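Hydrolase, isochorismatase family (Pseudomonas putida KT2440, PDB 4H17) probably acts as a hydrolase of the isochorismatase family, forming a dimer of subunits with a parallel-stranded, Rossmann-like alpha/beta fold. Local coordinates at residues Ile28-Lys33 against Ile101-Pro106; Lys33-Gly38 against Cys129-His134; Val69-Leu72 against Arg78-Pro81. All blocks are in the same frame, centred on the assembly; numbering follows the deposited sequence. Where two conformers were deposited one is given.

From the N terminus, the chain leaves strand 24-29 through Asp30 and enters the loop that holds Tyr35. Contact 1 closes a long loop from Asp30 to Lys103, at the end of strand 99-103, and contact 3, a short loop that brings 78-81 back onto 69-72 at the end of strand 66-71, is nested inside it. Contact 2 starts at Lys33, which it shares with contact 1, and runs on to strand 125-131 and helix 133-146; it crosses contact 1 and also encloses contact 3. Together the three tie the C-terminal ends of four neighbouring parallel strands to the loops that follow them, around two bound sulfate ions.

Contact 1 (Ile28-Lys33 against Ile101-Pro106); sequences IIDAQK and IEKRMP. With SO4 (sulfate ion), chain E.
Asp30 and Lys103 reach toward each other across strand 66-71, which separates their strands, and their side chains cross at about a right angle. The tight part is small: Asp30 OD1 lies 3.5 Å from Lys103 CE, so the carboxylate rests against the last methylene of the lysine. The charged ends stand farther apart, OD2 and NZ making a long salt bridge of 3.9 Å. A bend at the end of the lysine chain (chi4 68°) turns NZ to the carbonyl of Met105, where Lys103 NZ donates a 2.7 Å hydrogen bond to Met105 O from above the carbonyl plane. A second hydrogen bond, with Ser136 OG, completes the grip on NZ, while the carboxylate is only a distant partner. A long, flexible lysine suits the span from the third strand in sequence; the short aspartate suits the strand end. The looser side lies at exposed Arg104, whose NH1 donates to O2 of the chain E sulfate at 3.1 Å. Arg104 packs on Arg14 of the second subunit, whose NH2 bonds the same sulfate. Asp30 and Lys103 probably match the Asp and Lys of the isochorismatase family's Asp-Lys-Cys triad, with Ser136 apparently where relatives have the cysteine.

Contact 2 (Lys33-Gly38 against Cys129-His134); sequences KEYLSG and CGFMSH. With SO4 (sulfate ion), chain C.
Phe131 and Met132, at the end of strand 125-131, approach the Tyr35 ring from the same side, but each meets it differently. Phe131 offers its CB to the face, toward the rim, with CB 3.6 Å from Tyr35 CE2. Its own ring leads away from the contact and goes on to pack against helix 45-61. The two aromatic planes meet at 51°, neither stacked nor edge-to-face. Met132, a selenomethionine, comes in obliquely: its CG is 3.7 Å from Tyr35 CE1, and its selenium makes a slanting Met-aromatic contact. With CG of Tyr35 beside its backbone N (chi1 -63°), the ring extends toward the strand end and carries the hydroxyl to the chain C sulfate, where Tyr35 OH donates to O4 at 2.7 Å. On the other segment Met132 N donates to O2 of the same sulfate at 2.8 Å, with an angle of 160° at the hydrogen. The peptide bond before Met132 is cis, and this residue is the N-cap of helix 133-146. Ser135, Ser136 and His71 complete the sulfate's shell. Tyrosine thus supplies both an apolar ring and a polar end. The sulfate probably came from the crystallisation liquor, yet its bond to the cis-peptide N-H is consistent with the family's oxyanion-binding site, which it probably marks.

Contact 3 (Val69-Leu72 against Arg78-Pro81); sequences VRHL and RFDP. With SO4 (sulfate ion), chain E; EDO (1,2-ethanediol), chain G; SO4 (sulfate ion), chain C.
Two aromatic rings lie almost flat on each other here: His71 and Phe79 form a face-to-face stack with centroids only 3.5 Å apart and planes at 9°. The overlap is nearly complete, with His71 ND1 lying 3.4 Å from Phe79 CD1, whereas many aromatic pairs are shifted or tilted. Histidine suits the place because its edge remains available for bonding while its face is covered. Both ring nitrogens donate to sulfates. In the plane of the ring, His71 ND1 donates to O4 of the chain E sulfate at 2.8 Å with a nearly straight angle of 164°, and His71 NE2 donates to O1 of the chain C sulfate at 2.7 Å with a more bent 133°. The stack and two in-plane bonds together fix the rotation of the ring. A water joins the two backbones, donating to His71 O at 2.6 Å and to Phe79 O at 2.8 Å. On the exposed side Pro81 sets its CG 3.7 Å from Leu72 O. Glu34 holds the second segment in place, accepting from Phe79 N and forming a salt bridge with Arg78, and Tyr35 meets the Phe79 ring edge-to-face. His71 thus stands at the C-terminal end of strand 66-71, which lies between strands 24-29 and 99-103 in the parallel sheet, while the loop bearing Phe79 folds back over it and packs against Met8 of the second subunit.

Contact 1 (Ile28-Lys33 against Ile101-Pro106)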
loop_
_atom_site.group_PDB
_atom_site.type_symbol
_atom_site.label_atom_id
_atom_site.label_comp_id
_atom_site.label_asym_id
_atom_site.label_seq_id
_atom_site.Cartn_x
_atom_site.Cartn_y
_atom_site.Cartn_z
ATOM N N ILE A 28 -0.643 -17.049 -4.762
ATOM C CA ILE A 28 0.396 -17.218 -3.754
ATOM C C ILE A 28 1.574 -16.342 -4.171
ATOM O O ILE A 28 2.218 -16.586 -5.195
ATOM C CB ILE A 28 0.872 -18.675 -3.649
ATOM C CG1 ILE A 28 -0.324 -19.588 -3.393
ATOM C CG2 ILE A 28 1.914 -18.818 -2.527
ATOM C CD1 ILE A 28 0.000 -21.055 -3.404
ATOM N N ILE A 29 1.858 -15.336 -3.363
ATOM C CA ILE A 29 2.881 -14.326 -3.692
ATOM C C ILE A 29 4.206 -14.629 -3.007
ATOM O O ILE A 29 4.327 -14.634 -1.756
ATOM C CB ILE A 29 2.375 -12.930 -3.319
ATOM C CG1 ILE A 29 1.142 -12.575 -4.151
ATOM C CG2 ILE A 29 3.451 -11.887 -3.514
ATOM C CD1 ILE A 29 0.442 -11.273 -3.799
ATOM N N ASP A 30 5.222 -14.939 -3.822
ATOM C CA ASP A 30 6.607 -14.914 -3.402
ATOM C C ASP A 30 6.960 -15.984 -2.372
ATOM O O ASP A 30 7.667 -15.693 -1.423
ATOM C CB ASP A 30 7.020 -13.521 -2.890
ATOM C CG ASP A 30 6.862 -12.415 -3.949
ATOM O OD1 ASP A 30 6.866 -12.704 -5.179
ATOM O OD2 ASP A 30 6.792 -11.242 -3.503
ATOM N N ALA A 31 6.445 -17.201 -2.537
ATOM C CA ALA A 31 6.730 -18.259 -1.550
ATOM C C ALA A 31 8.107 -18.867 -1.857
ATOM O O ALA A 31 8.253 -20.007 -2.328
ATOM C CB ALA A 31 5.603 -19.275 -1.532
ATOM N N GLN A 32 9.131 -18.062 -1.576
ATOM C CA GLN A 32 10.507 -18.353 -1.975
ATOM C C GLN A 32 11.479 -18.455 -0.802
ATOM O O GLN A 32 11.259 -17.896 0.259
ATOM C CB GLN A 32 11.013 -17.309 -2.935
ATOM C CG GLN A 32 10.207 -17.232 -4.211
ATOM C CD GLN A 32 10.684 -16.127 -5.086
ATOM O OE1 GLN A 32 10.118 -15.009 -5.098
ATOM N NE2 GLN A 32 11.734 -16.425 -5.882
ATOM N N LYS A 33 12.585 -19.164 -1.044
ATOM C CA LYS A 33 13.532 -19.499 0.031
ATOM C C LYS A 33 14.320 -18.277 0.607
ATOM O O LYS A 33 14.802 -18.325 1.761
ATOM C CB LYS A 33 14.498 -20.600 -0.414
ATOM C CG LYS A 33 13.889 -21.933 -0.735
ATOM C CD LYS A 33 14.965 -22.987 -1.001
ATOM C CE LYS A 33 14.391 -24.360 -1.184
ATOM N NZ LYS A 33 15.474 -25.287 -1.588
ATOM N N ILE A 101 4.154 -16.921 -12.531
ATOM C CA ILE A 101 4.733 -15.724 -13.081
ATOM C C ILE A 101 5.900 -15.190 -12.298
ATOM O O ILE A 101 6.074 -15.442 -11.075
ATOM C CB ILE A 101 3.673 -14.630 -13.247
ATOM C CG1 ILE A 101 3.028 -14.277 -11.905
ATOM C CG2 ILE A 101 2.607 -15.062 -14.272
ATOM C CD1 ILE A 101 2.160 -13.053 -11.994
ATOM N N GLU A 102 6.708 -14.454 -13.052
ATOM C CA GLU A 102 7.864 -13.746 -12.506
ATOM C C GLU A 102 7.658 -12.269 -12.657
ATOM O O GLU A 102 7.245 -11.785 -13.729
ATOM C CB GLU A 102 9.153 -14.066 -13.263
ATOM C CG GLU A 102 9.358 -15.487 -13.683
ATOM C CD GLU A 102 10.816 -15.745 -14.048
ATOM O OE1 GLU A 102 11.656 -15.865 -13.135
ATOM O OE2 GLU A 102 11.112 -15.789 -15.256
ATOM N N LYS A 103 7.923 -11.545 -11.582
ATOM C CA LYS A 103 7.656 -10.107 -11.551
ATOM C C LYS A 103 8.869 -9.272 -11.087
ATOM O O LYS A 103 9.711 -9.748 -10.270
ATOM C CB LYS A 103 6.463 -9.848 -10.635
ATOM C CG LYS A 103 6.790 -10.055 -9.166
ATOM C CD LYS A 103 5.630 -9.669 -8.263
ATOM C CE LYS A 103 6.057 -9.675 -6.816
ATOM N NZ LYS A 103 7.027 -8.639 -6.424
ATOM N N ARG A 104 8.924 -8.018 -11.541
ATOM C CA ARG A 104 9.972 -7.079 -11.109
ATOM C C ARG A 104 9.557 -6.158 -9.958
ATOM O O ARG A 104 10.392 -5.806 -9.109
ATOM C CB ARG A 104 10.488 -6.217 -12.266
ATOM C CG ARG A 104 11.677 -5.356 -11.824
ATOM C CD ARG A 104 12.856 -6.160 -11.253
ATOM N NE ARG A 104 13.435 -6.904 -12.344
ATOM C CZ ARG A 104 14.375 -7.847 -12.271
ATOM N NH1 ARG A 104 14.871 -8.263 -11.119
ATOM N NH2 ARG A 104 14.792 -8.400 -13.397
HETATM N N MSE A 105 8.275 -5.789 -9.921
HETATM C CA MSE A 105 7.824 -4.786 -8.985
HETATM C C MSE A 105 7.059 -5.400 -7.865
HETATM O O MSE A 105 6.488 -6.504 -8.021
HETATM C CB MSE A 105 6.888 -3.769 -9.666
HETATM C CG MSE A 105 7.425 -3.222 -10.958
HETATM SE SE MSE A 105 9.169 -2.396 -10.780
HETATM C CE MSE A 105 8.667 -1.095 -9.479
ATOM N N PRO A 106 6.909 -4.683 -6.732
ATOM C CA PRO A 106 5.971 -5.151 -5.682
ATOM C C PRO A 106 4.551 -5.388 -6.209
ATOM O O PRO A 106 3.922 -6.347 -5.828
ATOM C CB PRO A 106 6.026 -4.036 -4.626
ATOM C CG PRO A 106 7.401 -3.459 -4.775
ATOM C CD PRO A 106 7.692 -3.514 -6.266
HETATM S S SO4 E . 13.683 -8.468 -7.574
HETATM O O1 SO4 E . 12.999 -7.336 -6.847
HETATM O O2 SO4 E . 15.007 -7.922 -8.015
HETATM O O3 SO4 E . 12.871 -9.066 -8.579
HETATM O O4 SO4 E . 14.026 -9.426 -6.492
#

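Contact 2 (Lys33-Gly38 against Cys129-His134)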
loop_
_atom_site.group_PDB
_atom_site.type_symbol
_atom_site.label_atom_id
_atom_site.label_comp_id
_atom_site.label_asym_id
_atom_site.label_seq_id
_atom_site.Cartn_x
_atom_site.Cartn_y
_atom_site.Cartn_z
ATOM N N LYS A 33 12.585 -19.164 -1.044
ATOM C CA LYS A 33 13.532 -19.499 0.031
ATOM C C LYS A 33 14.320 -18.277 0.607
ATOM O O LYS A 33 14.802 -18.325 1.761
ATOM C CB LYS A 33 14.498 -20.600 -0.414
ATOM C CG LYS A 33 13.889 -21.933 -0.735
ATOM C CD LYS A 33 14.965 -22.987 -1.001
ATOM C CE LYS A 33 14.391 -24.360 -1.184
ATOM N NZ LYS A 33 15.474 -25.287 -1.588
ATOM N N GLU A 34 14.403 -17.181 -0.154
ATOM C CA GLU A 34 14.980 -15.927 0.305
ATOM C C GLU A 34 14.471 -15.566 1.695
ATOM O O GLU A 34 15.244 -15.104 2.530
ATOM C CB GLU A 34 14.630 -14.810 -0.680
ATOM C CG GLU A 34 15.165 -13.445 -0.286
ATOM C CD GLU A 34 16.672 -13.288 -0.402
ATOM O OE1 GLU A 34 17.242 -13.616 -1.466
ATOM O OE2 GLU A 34 17.322 -12.827 0.555
ATOM N N TYR A 35 13.205 -15.873 1.964
ATOM C CA TYR A 35 12.560 -15.437 3.184
ATOM C C TYR A 35 12.809 -16.343 4.385
ATOM O O TYR A 35 12.206 -16.100 5.464
ATOM C CB TYR A 35 11.066 -15.286 2.949
ATOM C CG TYR A 35 10.664 -14.253 1.937
ATOM C CD1 TYR A 35 11.039 -12.911 2.094
ATOM C CD2 TYR A 35 9.906 -14.599 0.806
ATOM C CE1 TYR A 35 10.638 -11.963 1.172
ATOM C CE2 TYR A 35 9.528 -13.641 -0.117
ATOM C CZ TYR A 35 9.889 -12.344 0.066
ATOM O OH TYR A 35 9.382 -11.528 -0.943
ATOM N N LEU A 36 13.568 -17.437 4.195
ATOM C CA LEU A 36 13.759 -18.408 5.292
ATOM C C LEU A 36 15.065 -18.171 6.075
ATOM O O LEU A 36 15.303 -18.790 7.126
ATOM C CB LEU A 36 13.723 -19.822 4.722
ATOM C CG LEU A 36 12.479 -20.349 4.001
ATOM C CD1 LEU A 36 12.606 -21.776 3.465
ATOM C CD2 LEU A 36 11.252 -20.230 4.876
ATOM N N SER A 37 15.916 -17.286 5.580
ATOM C CA SER A 37 17.187 -17.013 6.209
ATOM C C SER A 37 17.696 -15.625 5.782
ATOM O O SER A 37 17.114 -15.007 4.916
ATOM C CB SER A 37 18.202 -18.109 5.852
ATOM O OG SER A 37 18.599 -17.977 4.496
ATOM N N GLY A 38 18.785 -15.158 6.382
ATOM C CA GLY A 38 19.377 -13.842 6.066
ATOM C C GLY A 38 18.564 -12.629 6.539
ATOM O O GLY A 38 17.672 -12.765 7.355
ATOM N N CYS A 129 -2.330 -14.740 -0.599
ATOM C CA CYS A 129 -1.454 -15.021 0.507
ATOM C C CYS A 129 -0.018 -14.776 0.039
ATOM O O CYS A 129 0.193 -14.533 -1.150
ATOM C CB CYS A 129 -1.662 -16.459 0.986
ATOM S SG CYS A 129 -1.287 -17.726 -0.246
ATOM N N GLY A 130 0.912 -14.861 0.981
ATOM C CA GLY A 130 2.353 -14.774 0.695
ATOM C C GLY A 130 3.059 -13.599 1.336
ATOM O O GLY A 130 2.666 -13.107 2.405
ATOM N N PHE A 131 4.104 -13.131 0.674
ATOM C CA PHE A 131 5.181 -12.401 1.277
ATOM C C PHE A 131 5.707 -11.302 0.397
ATOM O O PHE A 131 5.705 -11.439 -0.847
ATOM C CB PHE A 131 6.353 -13.372 1.571
ATOM C CG PHE A 131 5.881 -14.635 2.186
ATOM C CD1 PHE A 131 5.447 -14.654 3.506
ATOM C CD2 PHE A 131 5.894 -15.793 1.470
ATOM C CE1 PHE A 131 4.915 -15.805 4.050
ATOM C CE2 PHE A 131 5.408 -16.986 2.019
ATOM C CZ PHE A 131 4.941 -16.998 3.336
HETATM N N MSE A 132 6.204 -10.188 0.985
HETATM C CA MSE A 132 5.986 -9.761 2.408
HETATM C C MSE A 132 4.673 -9.024 2.500
HETATM O O MSE A 132 4.230 -8.386 1.527
HETATM C CB MSE A 132 7.112 -8.815 2.833
HETATM C CG MSE A 132 8.467 -9.488 2.748
HETATM SE SE MSE A 132 9.963 -8.423 3.404
HETATM C CE MSE A 132 9.797 -6.858 2.202
ATOM N N SER A 133 4.022 -9.119 3.640
ATOM C CA SER A 133 2.670 -8.591 3.769
ATOM C C SER A 133 2.630 -7.101 3.443
ATOM O O SER A 133 1.669 -6.649 2.808
ATOM C CB SER A 133 2.082 -8.860 5.161
ATOM O OG SER A 133 2.864 -8.348 6.175
ATOM N N HIS A 134 3.622 -6.334 3.880
ATOM C CA HIS A 134 3.587 -4.853 3.766
ATOM C C HIS A 134 4.027 -4.345 2.387
ATOM O O HIS A 134 3.883 -3.164 2.086
ATOM C CB HIS A 134 4.422 -4.165 4.846
ATOM C CG HIS A 134 5.879 -4.414 4.711
ATOM N ND1 HIS A 134 6.455 -5.618 5.033
ATOM C CD2 HIS A 134 6.877 -3.644 4.220
ATOM C CE1 HIS A 134 7.740 -5.588 4.749
ATOM N NE2 HIS A 134 8.031 -4.386 4.297
HETATM S S SO4 C . 8.607 -8.165 -1.176
HETATM O O1 SO4 C . 8.402 -8.692 -2.542
HETATM O O2 SO4 C . 7.358 -8.053 -0.467
HETATM O O3 SO4 C . 9.165 -6.798 -1.313
HETATM O O4 SO4 C . 9.621 -8.925 -0.423
#

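Contact 3 (Val69-Leu72 against Arg78-Pro81)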
loop_
_atom_site.group_PDB
_atom_site.type_symbol
_atom_site.label_atom_id
_atom_site.label_comp_id
_atom_site.label_asym_id
_atom_site.label_seq_id
_atom_site.Cartn_x
_atom_site.Cartn_y
_atom_site.Cartn_z
ATOM N N VAL A 69 3.277 -16.430 -7.871
ATOM C CA VAL A 69 4.099 -15.289 -8.232
ATOM C C VAL A 69 5.482 -15.423 -7.582
ATOM O O VAL A 69 5.545 -15.750 -6.403
ATOM C CB VAL A 69 3.400 -13.989 -7.769
ATOM C CG1 VAL A 69 4.265 -12.795 -8.047
ATOM C CG2 VAL A 69 2.017 -13.828 -8.411
ATOM N N ARG A 70 6.559 -15.115 -8.308
ATOM C CA ARG A 70 7.885 -15.014 -7.746
ATOM C C ARG A 70 8.598 -13.785 -8.263
ATOM O O ARG A 70 8.284 -13.270 -9.347
ATOM C CB ARG A 70 8.761 -16.216 -8.158
ATOM C CG ARG A 70 8.437 -17.512 -7.459
ATOM C CD ARG A 70 9.530 -18.539 -7.707
ATOM N NE ARG A 70 9.560 -19.021 -9.104
ATOM C CZ ARG A 70 10.291 -20.078 -9.516
ATOM N NH1 ARG A 70 11.111 -20.709 -8.703
ATOM N NH2 ARG A 70 10.213 -20.476 -10.784
ATOM N N HIS A 71 9.602 -13.364 -7.508
ATOM C CA HIS A 71 10.533 -12.345 -7.953
ATOM C C HIS A 71 11.328 -12.814 -9.155
ATOM O O HIS A 71 11.767 -13.983 -9.216
ATOM C CB HIS A 71 11.521 -12.001 -6.873
ATOM C CG HIS A 71 10.974 -11.178 -5.765
ATOM N ND1 HIS A 71 11.577 -10.026 -5.320
ATOM C CD2 HIS A 71 9.894 -11.364 -4.987
ATOM C CE1 HIS A 71 10.861 -9.507 -4.345
ATOM N NE2 HIS A 71 9.861 -10.329 -4.089
ATOM N N LEU A 72 11.549 -11.899 -10.089
ATOM C CA LEU A 72 12.561 -12.137 -11.106
ATOM C C LEU A 72 13.931 -12.290 -10.442
ATOM O O LEU A 72 14.696 -13.187 -10.817
ATOM C CB LEU A 72 12.582 -11.011 -12.114
ATOM C CG LEU A 72 11.467 -11.100 -13.145
ATOM C CD1 LEU A 72 11.305 -9.738 -13.806
ATOM C CD2 LEU A 72 11.777 -12.180 -14.180
ATOM N N ARG A 78 19.785 -10.878 -4.450
ATOM C CA ARG A 78 18.583 -11.230 -3.752
ATOM C C ARG A 78 17.585 -11.958 -4.668
ATOM O O ARG A 78 17.464 -11.626 -5.848
ATOM C CB ARG A 78 17.975 -9.953 -3.123
ATOM C CG ARG A 78 18.857 -9.290 -2.050
ATOM C CD ARG A 78 18.919 -10.123 -0.783
ATOM N NE ARG A 78 20.025 -9.716 0.079
ATOM C CZ ARG A 78 20.531 -10.446 1.074
ATOM N NH1 ARG A 78 20.032 -11.644 1.395
ATOM N NH2 ARG A 78 21.536 -9.960 1.771
ATOM N N PHE A 79 16.898 -12.958 -4.123
ATOM C CA PHE A 79 15.993 -13.841 -4.858
ATOM C C PHE A 79 16.671 -14.439 -6.087
ATOM O O PHE A 79 16.034 -14.684 -7.101
ATOM C CB PHE A 79 14.706 -13.091 -5.291
ATOM C CG PHE A 79 13.991 -12.390 -4.138
ATOM C CD1 PHE A 79 14.365 -11.141 -3.692
ATOM C CD2 PHE A 79 12.955 -13.061 -3.456
ATOM C CE1 PHE A 79 13.721 -10.528 -2.628
ATOM C CE2 PHE A 79 12.304 -12.445 -2.386
ATOM C CZ PHE A 79 12.699 -11.192 -1.966
ATOM N N ASP A 80 17.971 -14.713 -5.955
ATOM C CA ASP A 80 18.783 -15.213 -7.046
ATOM C C ASP A 80 18.114 -16.375 -7.811
ATOM O O ASP A 80 17.960 -17.458 -7.258
ATOM C CB ASP A 80 20.078 -15.698 -6.428
ATOM C CG ASP A 80 21.084 -16.173 -7.430
ATOM O OD1 ASP A 80 20.806 -16.217 -8.633
ATOM O OD2 ASP A 80 22.180 -16.556 -6.953
ATOM N N PRO A 81 17.814 -16.191 -9.105
ATOM C CA PRO A 81 17.116 -17.242 -9.804
ATOM C C PRO A 81 18.008 -18.409 -10.207
ATOM O O PRO A 81 17.495 -19.443 -10.609
ATOM C CB PRO A 81 16.545 -16.535 -10.997
ATOM C CG PRO A 81 17.559 -15.445 -11.296
ATOM C CD PRO A 81 17.980 -14.982 -9.931
HETATM S S SO4 E . 13.683 -8.468 -7.574
HETATM O O1 SO4 E . 12.999 -7.336 -6.847
HETATM O O2 SO4 E . 15.007 -7.922 -8.015
HETATM O O3 SO4 E . 12.871 -9.066 -8.579
HETATM O O4 SO4 E . 14.026 -9.426 -6.492
HETATM C C1 EDO G . 21.246 -6.795 -5.052
HETATM O O1 EDO G . 22.188 -7.887 -5.159
HETATM C C2 EDO G . 20.029 -7.099 -5.876
HETATM O O2 EDO G . 19.328 -8.243 -5.361
HETATM S S SO4 C . 8.607 -8.165 -1.176
HETATM O O1 SO4 C . 8.402 -8.692 -2.542
HETATM O O2 SO4 C . 7.358 -8.053 -0.467
HETATM O O3 SO4 C . 9.165 -6.798 -1.313
HETATM O O4 SO4 C . 9.621 -8.925 -0.423
HETATM O O HOH W 1 13.443 -15.413 -7.806
#